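Local atomic coordinates of spectinomycin 9-adenylyltransferase (Enterococcus faecalis, PDB entry 6SXJ), a protein that catalyses the transfer of AMP from ATP to the 9-hydroxyl of spectinomycin, giving the bacterium resistance to that antibiotic but not to streptomycin. Residues Asn13-Ile18 / Arg83-Thr88; Tyr31-Gly36 / Leu134-Arg139; Arg164-Ser169 / Asn250-Leu255; Ile192-Met195 / Lys199-Pro202. All coordinates share one frame; numbering follows the deposited sequence.

Interaction 1: Asn13-Ile18 / Arg83-Thr88; sequences NKVKKI and RYIELT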
loop_
_atom_site.group_PDB
_atom_site.type_symbol
_atom_site.label_atom_id
_atom_site.label_comp_id
_atom_site.label_asym_id
_atom_site.label_seq_id
_atom_site.Cartn_x
_atom_site.Cartn_y
_atom_site.Cartn_z
ATOM N N ASN A 13 5.092 18.178 3.279
ATOM C CA ASN A 13 4.495 19.505 3.179
ATOM C C ASN A 13 4.153 19.857 1.739
ATOM O O ASN A 13 3.109 20.465 1.477
ATOM C CB ASN A 13 5.440 20.546 3.768
ATOM C CG ASN A 13 4.715 21.786 4.218
ATOM O OD1 ASN A 13 4.862 22.853 3.621
ATOM N ND2 ASN A 13 3.911 21.653 5.274
ATOM N N LYS A 14 5.024 19.503 0.792
ATOM C CA LYS A 14 4.727 19.754 -0.614
ATOM C C LYS A 14 3.503 18.965 -1.070
ATOM O O LYS A 14 2.698 19.463 -1.861
ATOM C CB LYS A 14 5.939 19.406 -1.480
ATOM C CG LYS A 14 6.714 20.616 -1.979
ATOM C CD LYS A 14 8.212 20.375 -1.982
ATOM C CE LYS A 14 9.012 21.650 -2.213
ATOM N NZ LYS A 14 8.633 22.321 -3.524
ATOM N N VAL A 15 3.335 17.740 -0.567
ATOM C CA VAL A 15 2.152 16.957 -0.923
ATOM C C VAL A 15 0.889 17.655 -0.437
ATOM O O VAL A 15 -0.115 17.724 -1.158
ATOM C CB VAL A 15 2.254 15.527 -0.356
ATOM C CG1 VAL A 15 0.916 14.785 -0.529
ATOM C CG2 VAL A 15 3.390 14.759 -1.035
ATOM N N LYS A 16 0.921 18.184 0.792
ATOM C CA LYS A 16 -0.251 18.863 1.343
ATOM C C LYS A 16 -0.630 20.074 0.504
ATOM O O LYS A 16 -1.816 20.322 0.251
ATOM C CB LYS A 16 0.017 19.295 2.785
ATOM C CG LYS A 16 0.449 18.179 3.717
ATOM C CD LYS A 16 1.083 18.743 4.997
ATOM C CE LYS A 16 0.239 19.838 5.627
ATOM N NZ LYS A 16 0.832 20.327 6.919
ATOM N N LYS A 17 0.362 20.845 0.071
ATOM C CA LYS A 17 0.070 22.068 -0.665
ATOM C C LYS A 17 -0.353 21.762 -2.095
ATOM O O LYS A 17 -1.250 22.425 -2.634
ATOM C CB LYS A 17 1.284 22.990 -0.623
ATOM C CG LYS A 17 1.592 23.478 0.807
ATOM C CD LYS A 17 2.963 24.121 0.918
ATOM C CE LYS A 17 3.115 24.893 2.231
ATOM N NZ LYS A 17 2.128 26.000 2.363
ATOM N N ILE A 18 0.259 20.749 -2.713
ATOM C CA ILE A 18 -0.210 20.308 -4.027
ATOM C C ILE A 18 -1.700 20.022 -3.969
ATOM O O ILE A 18 -2.496 20.577 -4.738
ATOM C CB ILE A 18 0.572 19.073 -4.503
ATOM C CG1 ILE A 18 1.989 19.469 -4.917
ATOM C CG2 ILE A 18 -0.159 18.403 -5.679
ATOM C CD1 ILE A 18 2.983 18.339 -4.796
ATOM N N ARG A 83 11.913 9.414 0.063
ATOM C CA ARG A 83 11.000 8.311 0.322
ATOM C C ARG A 83 10.040 8.142 -0.852
ATOM O O ARG A 83 9.772 9.088 -1.595
ATOM C CB ARG A 83 10.206 8.554 1.606
ATOM C CG ARG A 83 11.065 9.019 2.791
ATOM C CD ARG A 83 10.202 9.445 3.968
ATOM N NE ARG A 83 10.978 9.685 5.185
ATOM C CZ ARG A 83 11.258 8.754 6.090
ATOM N NH1 ARG A 83 10.836 7.512 5.918
ATOM N NH2 ARG A 83 11.962 9.071 7.171
ATOM N N TYR A 84 9.513 6.930 -1.008
ATOM C CA TYR A 84 8.440 6.721 -1.972
ATOM C C TYR A 84 7.177 7.402 -1.469
ATOM O O TYR A 84 6.828 7.293 -0.291
ATOM C CB TYR A 84 8.157 5.231 -2.169
ATOM C CG TYR A 84 9.222 4.461 -2.907
ATOM C CD1 TYR A 84 9.573 4.786 -4.211
ATOM C CD2 TYR A 84 9.859 3.390 -2.304
ATOM C CE1 TYR A 84 10.540 4.072 -4.880
ATOM C CE2 TYR A 84 10.824 2.677 -2.959
ATOM C CZ TYR A 84 11.163 3.014 -4.250
ATOM O OH TYR A 84 12.134 2.282 -4.905
ATOM N N ILE A 85 6.485 8.099 -2.361
ATOM C CA ILE A 85 5.143 8.603 -2.090
ATOM C C ILE A 85 4.128 7.684 -2.769
ATOM O O ILE A 85 4.223 7.417 -3.969
ATOM C CB ILE A 85 4.979 10.048 -2.581
ATOM C CG1 ILE A 85 5.849 11.002 -1.738
ATOM C CG2 ILE A 85 3.525 10.481 -2.491
ATOM C CD1 ILE A 85 5.903 12.364 -2.308
ATOM N N GLU A 86 3.153 7.217 -1.997
ATOM C CA GLU A 86 1.993 6.503 -2.499
ATOM C C GLU A 86 0.773 7.290 -2.055
ATOM O O GLU A 86 0.644 7.615 -0.871
ATOM C CB GLU A 86 1.965 5.081 -1.949
ATOM C CG GLU A 86 1.374 4.043 -2.864
ATOM C CD GLU A 86 1.642 2.653 -2.333
ATOM O OE1 GLU A 86 2.817 2.218 -2.363
ATOM O OE2 GLU A 86 0.690 2.015 -1.849
ATOM N N LEU A 87 -0.095 7.629 -3.001
ATOM C CA LEU A 87 -1.254 8.459 -2.702
ATOM C C LEU A 87 -2.480 7.927 -3.421
ATOM O O LEU A 87 -2.468 7.803 -4.647
ATOM C CB LEU A 87 -1.014 9.915 -3.117
ATOM C CG LEU A 87 -2.101 10.917 -2.723
ATOM C CD1 LEU A 87 -1.460 12.224 -2.218
ATOM C CD2 LEU A 87 -3.002 11.209 -3.886
ATOM N N THR A 88 -3.546 7.679 -2.658
ATOM C CA THR A 88 -4.823 7.202 -3.169
ATOM C C THR A 88 -5.903 8.237 -2.890
ATOM O O THR A 88 -5.931 8.845 -1.815
ATOM C CB THR A 88 -5.227 5.875 -2.514
ATOM O OG1 THR A 88 -4.228 4.887 -2.777
ATOM C CG2 THR A 88 -6.568 5.407 -3.047
#

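Interaction 2: Tyr31-Gly36 / Leu134-Arg139; sequences YMFGSG and LYQAKR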
loop_
_atom_site.group_PDB
_atom_site.type_symbol
_atom_site.label_atom_id
_atom_site.label_comp_id
_atom_site.label_asym_id
_atom_site.label_seq_id
_atom_site.Cartn_x
_atom_site.Cartn_y
_atom_site.Cartn_z
ATOM N N TYR A 31 -4.958 12.431 4.760
ATOM C CA TYR A 31 -4.520 11.579 5.855
ATOM C C TYR A 31 -3.298 10.785 5.427
ATOM O O TYR A 31 -3.152 10.425 4.258
ATOM C CB TYR A 31 -5.641 10.622 6.305
ATOM C CG TYR A 31 -6.965 11.321 6.500
ATOM C CD1 TYR A 31 -7.813 11.542 5.430
ATOM C CD2 TYR A 31 -7.349 11.793 7.751
ATOM C CE1 TYR A 31 -9.009 12.201 5.594
ATOM C CE2 TYR A 31 -8.555 12.450 7.923
ATOM C CZ TYR A 31 -9.378 12.652 6.843
ATOM O OH TYR A 31 -10.579 13.310 7.003
ATOM N N MET A 32 -2.421 10.515 6.387
ATOM C CA MET A 32 -1.326 9.579 6.205
ATOM C C MET A 32 -1.594 8.335 7.042
ATOM O O MET A 32 -2.232 8.399 8.097
ATOM C CB MET A 32 0.008 10.212 6.579
ATOM C CG MET A 32 0.251 11.562 5.946
ATOM S SD MET A 32 2.023 11.986 5.867
ATOM C CE MET A 32 2.556 11.922 7.493
ATOM N N PHE A 33 -1.138 7.193 6.548
ATOM C CA PHE A 33 -1.360 5.923 7.224
ATOM C C PHE A 33 -0.189 4.995 6.924
ATOM O O PHE A 33 0.767 5.369 6.237
ATOM C CB PHE A 33 -2.687 5.299 6.785
ATOM C CG PHE A 33 -2.708 4.875 5.340
ATOM C CD1 PHE A 33 -2.927 5.805 4.337
ATOM C CD2 PHE A 33 -2.512 3.553 4.987
ATOM C CE1 PHE A 33 -2.951 5.429 3.012
ATOM C CE2 PHE A 33 -2.537 3.160 3.647
ATOM C CZ PHE A 33 -2.759 4.100 2.661
ATOM N N GLY A 34 -0.255 3.788 7.465
ATOM C CA GLY A 34 0.722 2.774 7.135
ATOM C C GLY A 34 1.881 2.712 8.111
ATOM O O GLY A 34 1.849 3.250 9.223
ATOM N N SER A 35 2.940 2.033 7.657
ATOM C CA SER A 35 4.081 1.749 8.523
ATOM C C SER A 35 4.605 3.009 9.200
ATOM O O SER A 35 5.036 2.965 10.358
ATOM C CB SER A 35 5.197 1.081 7.717
ATOM O OG SER A 35 5.700 1.961 6.723
ATOM N N GLY A 36 4.582 4.142 8.494
ATOM C CA GLY A 36 5.121 5.365 9.065
ATOM C C GLY A 36 4.312 5.890 10.233
ATOM O O GLY A 36 4.867 6.501 11.150
ATOM N N LEU A 134 -8.223 1.012 3.512
ATOM C CA LEU A 134 -9.233 1.740 4.271
ATOM C C LEU A 134 -9.418 1.132 5.653
ATOM O O LEU A 134 -9.638 1.852 6.634
ATOM C CB LEU A 134 -10.555 1.755 3.504
ATOM C CG LEU A 134 -10.532 2.400 2.117
ATOM C CD1 LEU A 134 -11.899 2.308 1.453
ATOM C CD2 LEU A 134 -10.080 3.847 2.217
ATOM N N TYR A 135 -9.330 -0.194 5.755
ATOM C CA TYR A 135 -9.387 -0.830 7.067
ATOM C C TYR A 135 -8.188 -0.418 7.912
ATOM O O TYR A 135 -8.335 -0.040 9.080
ATOM C CB TYR A 135 -9.442 -2.349 6.908
ATOM C CG TYR A 135 -9.501 -3.098 8.214
ATOM C CD1 TYR A 135 -10.717 -3.360 8.834
ATOM C CD2 TYR A 135 -8.338 -3.550 8.829
ATOM C CE1 TYR A 135 -10.771 -4.045 10.035
ATOM C CE2 TYR A 135 -8.384 -4.237 10.022
ATOM C CZ TYR A 135 -9.600 -4.480 10.622
ATOM O OH TYR A 135 -9.643 -5.168 11.813
ATOM N N GLN A 136 -6.990 -0.486 7.330
ATOM C CA GLN A 136 -5.787 -0.052 8.030
ATOM C C GLN A 136 -5.885 1.419 8.416
ATOM O O GLN A 136 -5.738 1.779 9.587
ATOM C CB GLN A 136 -4.568 -0.299 7.140
ATOM C CG GLN A 136 -3.240 0.110 7.736
ATOM C CD GLN A 136 -2.057 -0.399 6.926
ATOM O OE1 GLN A 136 -2.186 -0.705 5.745
ATOM N NE2 GLN A 136 -0.899 -0.492 7.566
ATOM N N ALA A 137 -6.137 2.284 7.432
ATOM C CA ALA A 137 -6.191 3.717 7.696
ATOM C C ALA A 137 -7.261 4.055 8.727
ATOM O O ALA A 137 -7.035 4.883 9.617
ATOM C CB ALA A 137 -6.448 4.474 6.392
ATOM N N LYS A 138 -8.436 3.429 8.620
ATOM C CA LYS A 138 -9.533 3.747 9.529
ATOM C C LYS A 138 -9.160 3.468 10.978
ATOM O O LYS A 138 -9.626 4.169 11.884
ATOM C CB LYS A 138 -10.782 2.953 9.138
ATOM C CG LYS A 138 -12.067 3.452 9.777
ATOM C CD LYS A 138 -13.296 3.086 8.948
ATOM C CE LYS A 138 -14.589 3.447 9.677
ATOM N NZ LYS A 138 -14.935 2.453 10.735
ATOM N N ARG A 139 -8.312 2.467 11.222
ATOM C CA ARG A 139 -7.956 2.126 12.594
ATOM C C ARG A 139 -6.840 3.007 13.136
ATOM O O ARG A 139 -6.819 3.297 14.338
ATOM C CB ARG A 139 -7.539 0.657 12.686
ATOM C CG ARG A 139 -8.697 -0.328 12.558
ATOM C CD ARG A 139 -8.206 -1.745 12.273
ATOM N NE ARG A 139 -7.467 -2.315 13.399
ATOM C CZ ARG A 139 -6.163 -2.586 13.387
ATOM N NH1 ARG A 139 -5.438 -2.342 12.303
ATOM N NH2 ARG A 139 -5.582 -3.105 14.462
#

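Interaction 3: Arg164-Ser169 / Asn250-Leu255; sequences RAIMDS and NRLKKL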
loop_
_atom_site.group_PDB
_atom_site.type_symbol
_atom_site.label_atom_id
_atom_site.label_comp_id
_atom_site.label_asym_id
_atom_site.label_seq_id
_atom_site.Cartn_x
_atom_site.Cartn_y
_atom_site.Cartn_z
ATOM N N ARG A 164 -12.048 -11.495 2.493
ATOM C CA ARG A 164 -12.193 -11.673 1.067
ATOM C C ARG A 164 -11.109 -10.945 0.301
ATOM O O ARG A 164 -10.722 -11.390 -0.783
ATOM C CB ARG A 164 -13.548 -11.154 0.628
ATOM C CG ARG A 164 -13.895 -11.415 -0.842
ATOM C CD ARG A 164 -15.388 -11.805 -1.055
ATOM N NE ARG A 164 -16.287 -10.840 -0.443
ATOM C CZ ARG A 164 -17.010 -9.970 -1.133
ATOM N NH1 ARG A 164 -16.950 -9.964 -2.456
ATOM N NH2 ARG A 164 -17.786 -9.108 -0.498
ATOM N N ALA A 165 -10.687 -9.773 0.792
ATOM C CA ALA A 165 -9.659 -8.990 0.114
ATOM C C ALA A 165 -8.317 -9.713 0.125
ATOM O O ALA A 165 -7.667 -9.862 -0.917
ATOM C CB ALA A 165 -9.546 -7.619 0.786
ATOM N N ILE A 166 -7.884 -10.170 1.302
ATOM C CA ILE A 166 -6.577 -10.814 1.407
ATOM C C ILE A 166 -6.524 -12.077 0.556
ATOM O O ILE A 166 -5.540 -12.327 -0.151
ATOM C CB ILE A 166 -6.251 -11.113 2.881
ATOM C CG1 ILE A 166 -5.851 -9.829 3.611
ATOM C CG2 ILE A 166 -5.145 -12.165 2.976
ATOM C CD1 ILE A 166 -5.679 -9.996 5.102
ATOM N N MET A 167 -7.572 -12.902 0.613
ATOM C CA MET A 167 -7.545 -14.166 -0.113
ATOM C C MET A 167 -7.501 -13.940 -1.618
ATOM O O MET A 167 -6.759 -14.615 -2.341
ATOM C CB MET A 167 -8.766 -15.003 0.249
ATOM C CG MET A 167 -8.988 -15.235 1.728
ATOM S SD MET A 167 -7.495 -15.603 2.655
ATOM C CE MET A 167 -6.981 -17.146 1.935
ATOM N N ASP A 168 -8.293 -12.997 -2.116
ATOM C CA ASP A 168 -8.302 -12.752 -3.553
ATOM C C ASP A 168 -6.942 -12.246 -4.033
ATOM O O ASP A 168 -6.483 -12.615 -5.120
ATOM C CB ASP A 168 -9.409 -11.759 -3.906
ATOM C CG ASP A 168 -10.790 -12.393 -3.946
ATOM O OD1 ASP A 168 -10.882 -13.605 -3.700
ATOM O OD2 ASP A 168 -11.781 -11.675 -4.221
ATOM N N SER A 169 -6.245 -11.470 -3.201
ATOM C CA SER A 169 -4.927 -10.976 -3.590
ATOM C C SER A 169 -3.887 -12.087 -3.571
ATOM O O SER A 169 -3.018 -12.151 -4.450
ATOM C CB SER A 169 -4.502 -9.844 -2.661
ATOM O OG SER A 169 -3.141 -9.517 -2.867
ATOM N N ASN A 250 -0.962 -22.283 1.626
ATOM C CA ASN A 250 -1.760 -23.281 2.329
ATOM C C ASN A 250 -1.949 -22.894 3.792
ATOM O O ASN A 250 -3.069 -22.922 4.311
ATOM C CB ASN A 250 -1.109 -24.656 2.192
ATOM C CG ASN A 250 -1.305 -25.258 0.801
ATOM O OD1 ASN A 250 -0.343 -25.669 0.148
ATOM N ND2 ASN A 250 -2.554 -25.302 0.342
ATOM N N ARG A 251 -0.862 -22.511 4.469
ATOM C CA ARG A 251 -0.985 -21.982 5.827
ATOM C C ARG A 251 -2.040 -20.884 5.895
ATOM O O ARG A 251 -2.851 -20.842 6.828
ATOM C CB ARG A 251 0.373 -21.453 6.290
ATOM C CG ARG A 251 0.500 -21.125 7.766
ATOM C CD ARG A 251 1.772 -20.311 7.980
ATOM N NE ARG A 251 2.410 -20.533 9.272
ATOM C CZ ARG A 251 1.895 -20.149 10.434
ATOM N NH1 ARG A 251 0.718 -19.537 10.470
ATOM N NH2 ARG A 251 2.552 -20.385 11.562
ATOM N N LEU A 252 -2.052 -19.993 4.900
ATOM C CA LEU A 252 -3.031 -18.913 4.880
ATOM C C LEU A 252 -4.435 -19.440 4.619
ATOM O O LEU A 252 -5.398 -18.993 5.252
ATOM C CB LEU A 252 -2.636 -17.889 3.817
ATOM C CG LEU A 252 -3.596 -16.743 3.483
ATOM C CD1 LEU A 252 -3.908 -15.901 4.705
ATOM C CD2 LEU A 252 -2.990 -15.882 2.368
ATOM N N LYS A 253 -4.574 -20.394 3.695
ATOM C CA LYS A 253 -5.892 -20.913 3.347
ATOM C C LYS A 253 -6.605 -21.550 4.535
ATOM O O LYS A 253 -7.828 -21.716 4.489
ATOM C CB LYS A 253 -5.770 -21.930 2.209
ATOM C CG LYS A 253 -5.692 -21.310 0.825
ATOM C CD LYS A 253 -4.857 -22.178 -0.121
ATOM C CE LYS A 253 -5.738 -22.990 -1.077
ATOM N NZ LYS A 253 -4.933 -23.963 -1.888
ATOM N N LYS A 254 -5.876 -21.918 5.590
ATOM C CA LYS A 254 -6.479 -22.384 6.832
ATOM C C LYS A 254 -6.909 -21.236 7.737
ATOM O O LYS A 254 -7.174 -21.466 8.924
ATOM C CB LYS A 254 -5.504 -23.291 7.589
ATOM C CG LYS A 254 -4.759 -24.293 6.723
ATOM C CD LYS A 254 -5.720 -25.127 5.879
ATOM C CE LYS A 254 -5.553 -24.840 4.389
ATOM N NZ LYS A 254 -6.814 -25.062 3.608
ATOM N N LEU A 255 -6.990 -20.022 7.193
ATOM C CA LEU A 255 -7.237 -18.802 7.964
ATOM C C LEU A 255 -6.695 -18.889 9.384
ATOM O O LEU A 255 -5.520 -18.609 9.622
ATOM C CB LEU A 255 -8.736 -18.477 7.994
ATOM C CG LEU A 255 -9.737 -19.550 8.428
ATOM C CD1 LEU A 255 -10.055 -19.420 9.909
ATOM C CD2 LEU A 255 -11.015 -19.457 7.597
#

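Interaction 4: Ile192-Met195 / Lys199-Pro202; sequences ILTM and KIIP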
loop_
_atom_site.group_PDB
_atom_site.type_symbol
_atom_site.label_atom_id
_atom_site.label_comp_id
_atom_site.label_asym_id
_atom_site.label_seq_id
_atom_site.Cartn_x
_atom_site.Cartn_y
_atom_site.Cartn_z
ATOM N N ILE A 192 -0.716 -13.402 6.522
ATOM C CA ILE A 192 -1.062 -14.434 7.488
ATOM C C ILE A 192 -1.294 -13.819 8.864
ATOM O O ILE A 192 -2.284 -14.111 9.542
ATOM C CB ILE A 192 0.030 -15.519 7.524
ATOM C CG1 ILE A 192 -0.094 -16.424 6.293
ATOM C CG2 ILE A 192 -0.074 -16.325 8.807
ATOM C CD1 ILE A 192 1.143 -17.236 6.011
ATOM N N LEU A 193 -0.391 -12.926 9.272
ATOM C CA LEU A 193 -0.538 -12.267 10.562
ATOM C C LEU A 193 -1.887 -11.581 10.683
ATOM O O LEU A 193 -2.641 -11.861 11.621
ATOM C CB LEU A 193 0.598 -11.274 10.767
ATOM C CG LEU A 193 1.912 -11.940 11.180
ATOM C CD1 LEU A 193 3.049 -10.943 11.314
ATOM C CD2 LEU A 193 1.738 -12.738 12.455
ATOM N N THR A 194 -2.232 -10.727 9.709
ATOM C CA THR A 194 -3.433 -9.919 9.839
ATOM C C THR A 194 -4.695 -10.777 9.832
ATOM O O THR A 194 -5.663 -10.416 10.505
ATOM C CB THR A 194 -3.478 -8.842 8.755
ATOM O OG1 THR A 194 -4.793 -8.289 8.753
ATOM C CG2 THR A 194 -3.140 -9.392 7.409
ATOM N N MET A 195 -4.694 -11.940 9.164
ATOM C CA MET A 195 -5.906 -12.744 9.184
ATOM C C MET A 195 -6.104 -13.469 10.495
ATOM O O MET A 195 -7.246 -13.796 10.802
ATOM C CB MET A 195 -5.936 -13.775 8.073
ATOM C CG MET A 195 -7.256 -14.431 7.926
ATOM S SD MET A 195 -7.829 -14.610 6.250
ATOM C CE MET A 195 -8.278 -12.953 5.911
ATOM N N LYS A 199 -4.133 -7.396 13.224
ATOM C CA LYS A 199 -3.390 -6.166 13.005
ATOM C C LYS A 199 -2.482 -6.302 11.790
ATOM O O LYS A 199 -1.991 -7.390 11.476
ATOM C CB LYS A 199 -2.549 -5.806 14.238
ATOM C CG LYS A 199 -3.037 -6.422 15.548
ATOM C CD LYS A 199 -2.137 -6.033 16.729
ATOM C CE LYS A 199 -2.174 -4.532 17.003
ATOM N NZ LYS A 199 -1.854 -4.197 18.423
ATOM N N ILE A 200 -2.269 -5.181 11.103
ATOM C CA ILE A 200 -1.322 -5.111 9.998
ATOM C C ILE A 200 0.018 -4.654 10.550
ATOM O O ILE A 200 0.078 -3.853 11.488
ATOM C CB ILE A 200 -1.817 -4.158 8.893
ATOM C CG1 ILE A 200 -3.070 -4.726 8.231
ATOM C CG2 ILE A 200 -0.727 -3.936 7.850
ATOM C CD1 ILE A 200 -3.778 -3.745 7.329
ATOM N N ILE A 201 1.105 -5.168 9.977
ATOM C CA ILE A 201 2.444 -4.771 10.407
ATOM C C ILE A 201 3.384 -4.747 9.205
ATOM O O ILE A 201 3.011 -5.218 8.119
ATOM C CB ILE A 201 2.982 -5.698 11.512
ATOM C CG1 ILE A 201 3.625 -6.947 10.904
ATOM C CG2 ILE A 201 1.875 -6.095 12.485
ATOM C CD1 ILE A 201 4.155 -7.925 11.937
ATOM N N PRO A 202 4.605 -4.232 9.353
ATOM C CA PRO A 202 5.493 -4.094 8.194
ATOM C C PRO A 202 6.018 -5.440 7.724
ATOM O O PRO A 202 6.089 -6.414 8.476
ATOM C CB PRO A 202 6.636 -3.204 8.704
ATOM C CG PRO A 202 6.213 -2.719 10.077
ATOM C CD PRO A 202 5.234 -3.732 10.588
#

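Interaction 1: Asn13-Ile18 / Arg83-Thr88
Val15 lays its two methyl groups over the side chains of Ile85 and Leu87, one methyl to each. CG2 of Val15 meets the tip of Ile85, 3.7 Å from Ile85 CD1, while the other branch, Val15 CG1, sits 3.9 Å from Leu87 CD1. The split follows from the valine torsion: with CG1 placed opposite the backbone nitrogen (chi1 171°), the two branches spread over the strand and reach residues two apart. Neither pair meets head on. Val15 runs past Ile85, and likewise past Leu87, in the opposite direction, and the methyls touch as they overlap.

The backbones stay well apart, with 8.9 Å between Val15 CA and Ile85 CA, so the gap is bridged by side chains alone. All three of these residues are buried, and the contact is wholly apolar. Phe49 of the neighbouring strand 47-53 touches both Val15 and Leu87, and Ile69 of helix 59-69 touches Ile85, which widens the same hydrophobic layer. Just before the strand, Arg83 adds polar ties to the beginning of helix 8-23, through its NE to Thr8 OG1 and its backbone N to Gln11 OE1.

Because side chains alternate along the strand, Ile85 and Leu87 face the helix, whereas Glu86 turns to the other face of the sheet, beside Asp48 and Trp111. A helix packed by its aliphatic side against one face of a mixed sheet in this way is part of the nucleotidyltransferase fold shared with the kanamycin nucleotidyltransferase-like enzymes.

Interaction 2: Tyr31-Gly36 / Leu134-Arg139
The Gly34-Ser35 pair, which in sequence matches the glycine-serine signature of the nucleotidyltransferase superfamily, follows strand 27-33, and Phe33 and Gly34 at this junction lean on Ala137 and Gln136 of helix 130-139. The backbones come close here, with Phe33 CA 5.3 Å from Ala137 CA, as the small alanine allows.

Phe33 CB lies 3.9 Å from Ala137 CB, and the same methyl is also 3.9 Å from Phe33 CG, so the alanine touches the root of the aromatic side chain rather than its far end. Its methyl approaches the ring obliquely. With CG between the backbone nitrogen and the carbonyl carbon (chi1 67°), CB and CG of Phe33 both lie against that methyl. Gln136 OE1 stands at the ring edge, near the ring plane, 4.3 Å from Phe33 CD2.

The other arm of that amide, Gln136 NE2, rests 3.7 Å from Gly34 CA. An extended chain carries it there, with CG opposite the backbone nitrogen (chi1 180°). NE2 is also hydrogen-bonded to Glu38 OE2, which fixes which way the amide is turned and ties helix 130-139 to the short helix 35-38. Gly34 takes the N-cap position of that short helix, with a positive phi of 94° that suits a glycine.

On the sheet side, Phe33 packs against Asp48 and Leu50 of strand 47-53. Helix 130-139 thus lies against Phe33 and Gly34, where the chain passes from the sheet toward helix 35-38, and Gln136 also reaches Ile200 in the loop before helix 203-212.

Interaction 3: Arg164-Ser169 / Asn250-Leu255
With CG opposite the carbonyl carbon (chi1 -53°), Met167 bends at chi2 and again at chi3 (-42° and -64°), which curls it out of helix 159-173 and brings its methyl to the end of Leu252 in helix 241-253. Leu252 holds CG opposite its own backbone nitrogen, and the two side chains reach toward each other, tip to tip.

The methionine methyl makes the closer approach, with Met167 CE 3.7 Å from Leu252 CG. Behind it the sulfur spans two leucine carbons, Met167 SD lying 4.1 Å from both Leu252 CG and Leu252 CD1. The same methyl passes near the backbone of the last helical turn, 4.2 Å from Lys253 CA. The lysine contributes its root here, while its long chain leads away to the exposed side.

One residue earlier, Ile166 adds a looser touch, its branch methyl CG2 standing 4.3 Å from Leu252 CD1. Leu252 is therefore met by two consecutive residues of helix 159-173, chiefly through the sulfur and methyl of Met167. The helix backbones remain apart, with Met167 CA 7.8 Å from Lys253 CA, and side chains bridge the space between them. Ile166 and Leu252 are buried, whereas the lysine marks the outer margin of the contact.

Helix 181-196 completes the packing. Ile166 lies on its Thr194, Met167 on its Met195, and Leu252 on its Ile192. Ile166 also touches Ile132 of helix 130-139. The contact thus joins the end of helix 241-253 to helix 159-173 in the helical C-terminal part of the enzyme, with helix 181-196 touching both.

Interaction 4: Ile192-Met195 / Lys199-Pro202
Leu193 and Ile201 cross at about a right angle, each offering its CD1 methyl to the other. Leu193 CD1 and Ile201 CD1 are modelled 3.3 Å apart, tighter than ordinary van der Waals contact, so the exact placing of these methyls is doubtful although the packing itself is plain. Ile201 brings its longer branch over because CG1 stands between the backbone nitrogen and the carbonyl carbon (chi1 84°), with the chain extended beyond it; Ile201 CG1 follows at 4.1 Å from Leu193 CD1.

Thr194 and Ile200 behave differently: they lie side by side and point the same way, with Thr194 OG1 4.0 Å from Ile200 CG1. This is a local helix-loop-helix connection within the helical C-terminal domain. The chain leaves helix 181-196, folds back against its last turn, and enters helix 203-212 with Pro202 at the N-cap position.

As the loop doubles back, the carbonyl of Lys199 is directed at the helix. Its oxygen receives a CH...O contact from the backbone, Thr194 CA to Lys199 O being 3.3 Å with an angle of 129° at the hydrogen, and Thr194 CB is close by, 3.4 Å from Lys199 O. Within the turn, Thr197 OG1 is hydrogen-bonded to Lys199 N. Both Leu193 and Ile201 also touch Ala206 of helix 203-212.

In the fold
From the N terminus, helix 8-23 meets strand 85-91 in interaction 1, closing a loop that contains strand 27-33. Interaction 2 opens inside that loop and closes well beyond it, at helix 130-139, so the two cross along the chain; both reach the same sheet, their centres about 15 Å apart. Interaction 3 then closes a later loop from helix 159-173 to helix 241-253, and interaction 4, a short return after helix 181-196, nests within it. Interactions 3 and 4 touch, for instance where Arg251 packs on Ile192. Gln136 against Ile200 links interaction 2 to interaction 4, joining the nucleotidyltransferase sheet, through helix 130-139, to the C-terminal helices.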